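Local structure of endonuclease IV (Thermus thermophilus, 3AAM) at residues L137-A142 with T170-A175; G149-E154 with A176-A181. The protein cleaves phosphodiester bonds at apurinic or apyrimidinic sites in DNA during base excision repair, and also has 3'-5' exonuclease activity. One frame throughout, in Å; residues are numbered along the deposited sequence.

Contact 1: residues L137-A142 with T170-A175. With MN (manganese (II) ion), chain B.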
loop_
_atom_site.group_PDB
_atom_site.type_symbol
_atom_site.label_atom_id
_atom_site.label_comp_id
_atom_site.label_asym_id
_atom_site.label_seq_id
_atom_site.Cartn_x
_atom_site.Cartn_y
_atom_site.Cartn_z
ATOM N N LEU A 137 -2.195 7.677 0.437
ATOM C CA LEU A 137 -1.518 7.096 1.585
ATOM C C LEU A 137 -0.015 7.091 1.365
ATOM O O LEU A 137 0.453 6.742 0.283
ATOM C CB LEU A 137 -1.979 5.652 1.795
ATOM C CG LEU A 137 -3.475 5.408 1.958
ATOM C CD1 LEU A 137 -3.739 3.924 2.163
ATOM C CD2 LEU A 137 -3.986 6.219 3.139
ATOM N N VAL A 138 0.738 7.485 2.386
ATOM C CA VAL A 138 2.194 7.478 2.290
ATOM C C VAL A 138 2.683 6.332 3.166
ATOM O O VAL A 138 2.215 6.162 4.292
ATOM C CB VAL A 138 2.819 8.810 2.776
ATOM C CG1 VAL A 138 2.439 9.932 1.822
ATOM C CG2 VAL A 138 2.353 9.135 4.185
ATOM N N GLU A 139 3.611 5.540 2.641
ATOM C CA GLU A 139 4.136 4.397 3.381
ATOM C C GLU A 139 5.369 4.753 4.190
ATOM O O GLU A 139 6.116 5.660 3.831
ATOM C CB GLU A 139 4.542 3.267 2.423
ATOM C CG GLU A 139 3.723 3.152 1.149
ATOM C CD GLU A 139 4.282 2.117 0.172
ATOM O OE1 GLU A 139 5.525 2.011 0.037
ATOM O OE2 GLU A 139 3.475 1.420 -0.478
ATOM N N ASN A 140 5.576 4.037 5.289
ATOM C CA ASN A 140 6.786 4.236 6.069
ATOM C C ASN A 140 7.811 3.435 5.267
ATOM O O ASN A 140 7.443 2.538 4.499
ATOM C CB ASN A 140 6.646 3.664 7.480
ATOM C CG ASN A 140 6.248 2.204 7.480
ATOM O OD1 ASN A 140 5.155 1.851 7.042
ATOM N ND2 ASN A 140 7.132 1.347 7.979
ATOM N N THR A 141 9.091 3.751 5.431
ATOM C CA THR A 141 10.135 3.075 4.672
ATOM C C THR A 141 11.225 2.442 5.524
ATOM O O THR A 141 11.271 2.625 6.741
ATOM C CB THR A 141 10.812 4.050 3.700
ATOM O OG1 THR A 141 11.513 5.053 4.446
ATOM C CG2 THR A 141 9.772 4.724 2.823
ATOM N N ALA A 142 12.107 1.700 4.861
ATOM C CA ALA A 142 13.218 1.038 5.527
ATOM C C ALA A 142 14.258 2.069 5.964
ATOM O O ALA A 142 15.109 1.790 6.809
ATOM C CB ALA A 142 13.849 0.018 4.585
ATOM N N THR A 170 4.959 -3.463 7.372
ATOM C CA THR A 170 5.683 -4.150 8.433
ATOM C C THR A 170 7.119 -4.534 8.075
ATOM O O THR A 170 7.987 -4.585 8.950
ATOM C CB THR A 170 4.918 -5.402 8.854
ATOM O OG1 THR A 170 4.487 -6.100 7.680
ATOM C CG2 THR A 170 3.698 -5.022 9.687
ATOM N N CYS A 171 7.372 -4.815 6.801
ATOM C CA CYS A 171 8.722 -5.170 6.365
ATOM C C CYS A 171 9.584 -3.924 6.475
ATOM O O CYS A 171 10.689 -3.961 7.020
ATOM C CB CYS A 171 8.712 -5.661 4.913
ATOM S SG CYS A 171 10.359 -5.999 4.222
ATOM N N HIS A 172 9.072 -2.813 5.955
ATOM C CA HIS A 172 9.802 -1.551 6.007
ATOM C C HIS A 172 10.095 -1.155 7.449
ATOM O O HIS A 172 11.208 -0.736 7.773
ATOM C CB HIS A 172 8.993 -0.438 5.344
ATOM C CG HIS A 172 8.782 -0.632 3.875
ATOM N ND1 HIS A 172 8.054 0.251 3.110
ATOM C CD2 HIS A 172 9.197 -1.608 3.033
ATOM C CE1 HIS A 172 8.026 -0.174 1.859
ATOM N NE2 HIS A 172 8.711 -1.299 1.785
ATOM N N ALA A 173 9.090 -1.293 8.309
ATOM C CA ALA A 173 9.236 -0.942 9.717
ATOM C C ALA A 173 10.329 -1.775 10.374
ATOM O O ALA A 173 11.178 -1.247 11.092
ATOM C CB ALA A 173 7.910 -1.140 10.452
ATOM N N TYR A 174 10.307 -3.076 10.114
ATOM C CA TYR A 174 11.297 -3.981 10.686
ATOM C C TYR A 174 12.689 -3.578 10.211
ATOM O O TYR A 174 13.622 -3.472 11.008
ATOM C CB TYR A 174 10.987 -5.419 10.264
ATOM C CG TYR A 174 11.755 -6.473 11.029
ATOM C CD1 TYR A 174 11.597 -6.612 12.405
ATOM C CD2 TYR A 174 12.631 -7.336 10.375
ATOM C CE1 TYR A 174 12.294 -7.583 13.115
ATOM C CE2 TYR A 174 13.333 -8.314 11.076
ATOM C CZ TYR A 174 13.158 -8.429 12.446
ATOM O OH TYR A 174 13.848 -9.389 13.150
ATOM N N ALA A 175 12.822 -3.343 8.908
ATOM C CA ALA A 175 14.106 -2.958 8.336
ATOM C C ALA A 175 14.604 -1.636 8.899
ATOM O O ALA A 175 15.806 -1.404 8.975
ATOM C CB ALA A 175 14.001 -2.873 6.818
HETATM MN MN MN B . 9.126 -2.585 -0.008
HETATM O O HOH W 1 10.027 -3.405 -2.203
#

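Contact 2: residues G149-E154 with A176-A181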
loop_
_atom_site.group_PDB
_atom_site.type_symbol
_atom_site.label_atom_id
_atom_site.label_comp_id
_atom_site.label_asym_id
_atom_site.label_seq_id
_atom_site.Cartn_x
_atom_site.Cartn_y
_atom_site.Cartn_z
ATOM N N GLY A 149 10.593 9.001 5.563
ATOM C CA GLY A 149 9.574 8.194 6.214
ATOM C C GLY A 149 9.943 6.956 7.012
ATOM O O GLY A 149 9.097 6.078 7.186
ATOM N N ALA A 150 11.171 6.866 7.509
ATOM C CA ALA A 150 11.560 5.698 8.297
ATOM C C ALA A 150 10.916 5.765 9.680
ATOM O O ALA A 150 10.463 4.754 10.215
ATOM C CB ALA A 150 13.081 5.631 8.431
ATOM N N ARG A 151 10.879 6.965 10.250
ATOM C CA ARG A 151 10.297 7.179 11.572
ATOM C C ARG A 151 8.822 7.553 11.486
ATOM O O ARG A 151 8.429 8.373 10.659
ATOM C CB ARG A 151 11.051 8.296 12.296
ATOM C CG ARG A 151 12.470 7.941 12.693
ATOM C CD ARG A 151 12.473 6.976 13.867
ATOM N NE ARG A 151 11.828 7.561 15.039
ATOM C CZ ARG A 151 11.594 6.903 16.169
ATOM N NH1 ARG A 151 11.952 5.630 16.282
ATOM N NH2 ARG A 151 11.007 7.519 17.186
ATOM N N PHE A 152 8.004 6.962 12.350
ATOM C CA PHE A 152 6.583 7.271 12.337
ATOM C C PHE A 152 6.351 8.758 12.579
ATOM O O PHE A 152 5.427 9.338 12.011
ATOM C CB PHE A 152 5.832 6.446 13.388
ATOM C CG PHE A 152 5.895 4.958 13.158
ATOM C CD1 PHE A 152 6.027 4.444 11.871
ATOM C CD2 PHE A 152 5.785 4.071 14.223
ATOM C CE1 PHE A 152 6.047 3.065 11.649
ATOM C CE2 PHE A 152 5.803 2.694 14.014
ATOM C CZ PHE A 152 5.933 2.189 12.724
ATOM N N GLU A 153 7.188 9.378 13.409
ATOM C CA GLU A 153 7.042 10.804 13.694
ATOM C C GLU A 153 7.208 11.646 12.438
ATOM O O GLU A 153 6.593 12.706 12.311
ATOM C CB GLU A 153 8.070 11.276 14.731
ATOM C CG GLU A 153 7.802 10.855 16.168
ATOM C CD GLU A 153 8.048 9.380 16.415
ATOM O OE1 GLU A 153 8.719 8.732 15.582
ATOM O OE2 GLU A 153 7.582 8.873 17.457
ATOM N N GLU A 154 8.048 11.188 11.512
ATOM C CA GLU A 154 8.257 11.941 10.282
ATOM C C GLU A 154 7.004 11.848 9.425
ATOM O O GLU A 154 6.597 12.831 8.804
ATOM C CB GLU A 154 9.467 11.416 9.505
ATOM C CG GLU A 154 9.800 12.283 8.288
ATOM C CD GLU A 154 11.174 12.000 7.708
ATOM O OE1 GLU A 154 11.326 11.007 6.968
ATOM O OE2 GLU A 154 12.107 12.769 8.007
ATOM N N ALA A 176 13.678 -0.774 9.301
ATOM C CA ALA A 176 14.036 0.530 9.844
ATOM C C ALA A 176 14.444 0.480 11.312
ATOM O O ALA A 176 15.078 1.413 11.810
ATOM C CB ALA A 176 12.878 1.499 9.663
ATOM N N GLY A 177 14.077 -0.593 12.007
ATOM C CA GLY A 177 14.433 -0.703 13.412
ATOM C C GLY A 177 13.279 -0.975 14.362
ATOM O O GLY A 177 13.489 -1.121 15.567
ATOM N N TYR A 178 12.059 -1.028 13.840
ATOM C CA TYR A 178 10.895 -1.312 14.677
ATOM C C TYR A 178 10.788 -2.828 14.800
ATOM O O TYR A 178 10.577 -3.521 13.806
ATOM C CB TYR A 178 9.630 -0.743 14.038
ATOM C CG TYR A 178 9.544 0.769 14.076
ATOM C CD1 TYR A 178 9.231 1.439 15.261
ATOM C CD2 TYR A 178 9.744 1.527 12.925
ATOM C CE1 TYR A 178 9.111 2.831 15.295
ATOM C CE2 TYR A 178 9.631 2.919 12.949
ATOM C CZ TYR A 178 9.311 3.561 14.134
ATOM O OH TYR A 178 9.168 4.932 14.156
ATOM N N ASP A 179 10.924 -3.341 16.019
ATOM C CA ASP A 179 10.885 -4.786 16.232
ATOM C C ASP A 179 9.497 -5.420 16.110
ATOM O O ASP A 179 8.877 -5.788 17.109
ATOM C CB ASP A 179 11.478 -5.131 17.599
ATOM C CG ASP A 179 11.927 -6.576 17.686
ATOM O OD1 ASP A 179 11.516 -7.381 16.824
ATOM O OD2 ASP A 179 12.691 -6.906 18.616
ATOM N N VAL A 180 9.023 -5.573 14.879
ATOM C CA VAL A 180 7.714 -6.174 14.643
ATOM C C VAL A 180 7.710 -7.661 14.999
ATOM O O VAL A 180 6.672 -8.221 15.357
ATOM C CB VAL A 180 7.292 -6.030 13.168
ATOM C CG1 VAL A 180 5.858 -6.520 12.986
ATOM C CG2 VAL A 180 7.429 -4.578 12.725
ATOM N N ALA A 181 8.875 -8.294 14.906
ATOM C CA ALA A 181 8.999 -9.716 15.204
ATOM C C ALA A 181 8.777 -10.070 16.670
ATOM O O ALA A 181 8.021 -10.994 16.983
ATOM C CB ALA A 181 10.370 -10.221 14.762
HETATM O O HOH W 2 8.059 5.996 16.351
#

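Contact 1: residues L137-A142 with T170-A175
The imidazole of His172 lies against the backbone of Asn140, Thr141 and Ala142, where the chain runs out of strand 135-139. With chi1 at -65°, CG stands anti to the carbonyl carbon, beside the backbone N, which sets the ring edge-on to Asn140 O. His172 ND1 donates to the carbonyl O of Asn140 at 2.7 Å, with the acceptor 9° out of the ring plane and the donor within the carbonyl plane. This bond and that of NE2 to the manganese, at 2.2 Å, together hold the ring's rotation; the proton is on ND1, leaving NE2 to the metal. Water 1 is a more distant ligand, and Asp217 and His219 also bind the metal. The carboxylate of Glu139 approaches the ring edge with OE1 3.8 Å from His172 CE1; its negative charge may help polarise the imidazole.

Asn140 sets its amide beside the first turn of helix 170-176: OD1 accepts from the backbone N of Asp169, while ND2 packs on Ala173, 3.6 Å from its CB, without bonding to its N-H. Further along, the CA-H of Ala142 points at His172 O, and the methyl groups of Ala142 and Ala175 meet at 3.7 Å between CB atoms. The manganese sits at the C-terminal ends of the parallel strands, where TIM barrels carry their active sites: this is the metal site of the AP endonuclease.

Contact 2: residues G149-E154 with A176-A181
Tyr178 is at the centre of this contact, and it stacks on Phe152. The two side chains come from their separate backbones tip to tip, so that the rings overlap face on face as an offset stack, their planes 8° apart and their centroids separated by 4.0 Å. Tyr178 CZ sits over the centre of the Phe152 ring, whereas Phe152 CE2 lies nearer the rim of the tyrosine ring.

Hydrogen bonding fixes the phenol end. The backbone N-H of Phe152 points at Tyr178 OH over 3.0 Å and is almost straight, at 174°. Arg151 is the N-cap residue of helix 152-159, so this phenol oxygen takes up an N-H of the first turn. The same oxygen is 2.7 Å from water 2, which donates to Glu153 OE1 and thus joins the loop to the helix a second time. In the barrel, the contact ties the start of this helix to the loop that leaves helix 170-176 through a Schellman motif at Gly177, whose positive phi calls for glycine.

Charged side chains lie around the phenol end. Arg151, bent at chi2 and chi3, turns one guanidinium face to Tyr178 OH, which lies 3.4 Å above the guanidinium plane and toward its rim, and Arg151 NH2 makes a salt bridge of 3.0 Å with Glu153 OE1. Replacing Tyr178 by an alanine would remove the ring and hydroxyl, and would probably leave Phe152 without its stacking partner and the helix start less firmly held to the loop.

Looser apolar and edge contacts complete the interface. Ala150 O lies in the plane of the tyrosine ring, 3.4 Å from Tyr178 CE2, and Ala150 CB meets Ala176 CB at 4.3 Å.

The two contacts have centres about 7 Å apart; their segments alternate along the chain, and the two touch through both pairs of neighbouring segments. Strand 135-139 leads through the loop to helix 152-159, and Thr141 N is 2.9 Å from Gly149 O, a probable hydrogen bond. On the other side Ala173 O and Tyr178 N are likewise 2.9 Å apart, probably bonded, which links helix 170-176 to the loop after it. Contact 1 belongs to the metal site itself, whereas contact 2 lies further out toward the surface: the side chain of Ala176 is about 6 Å from that of His172 and about 11 Å from the manganese.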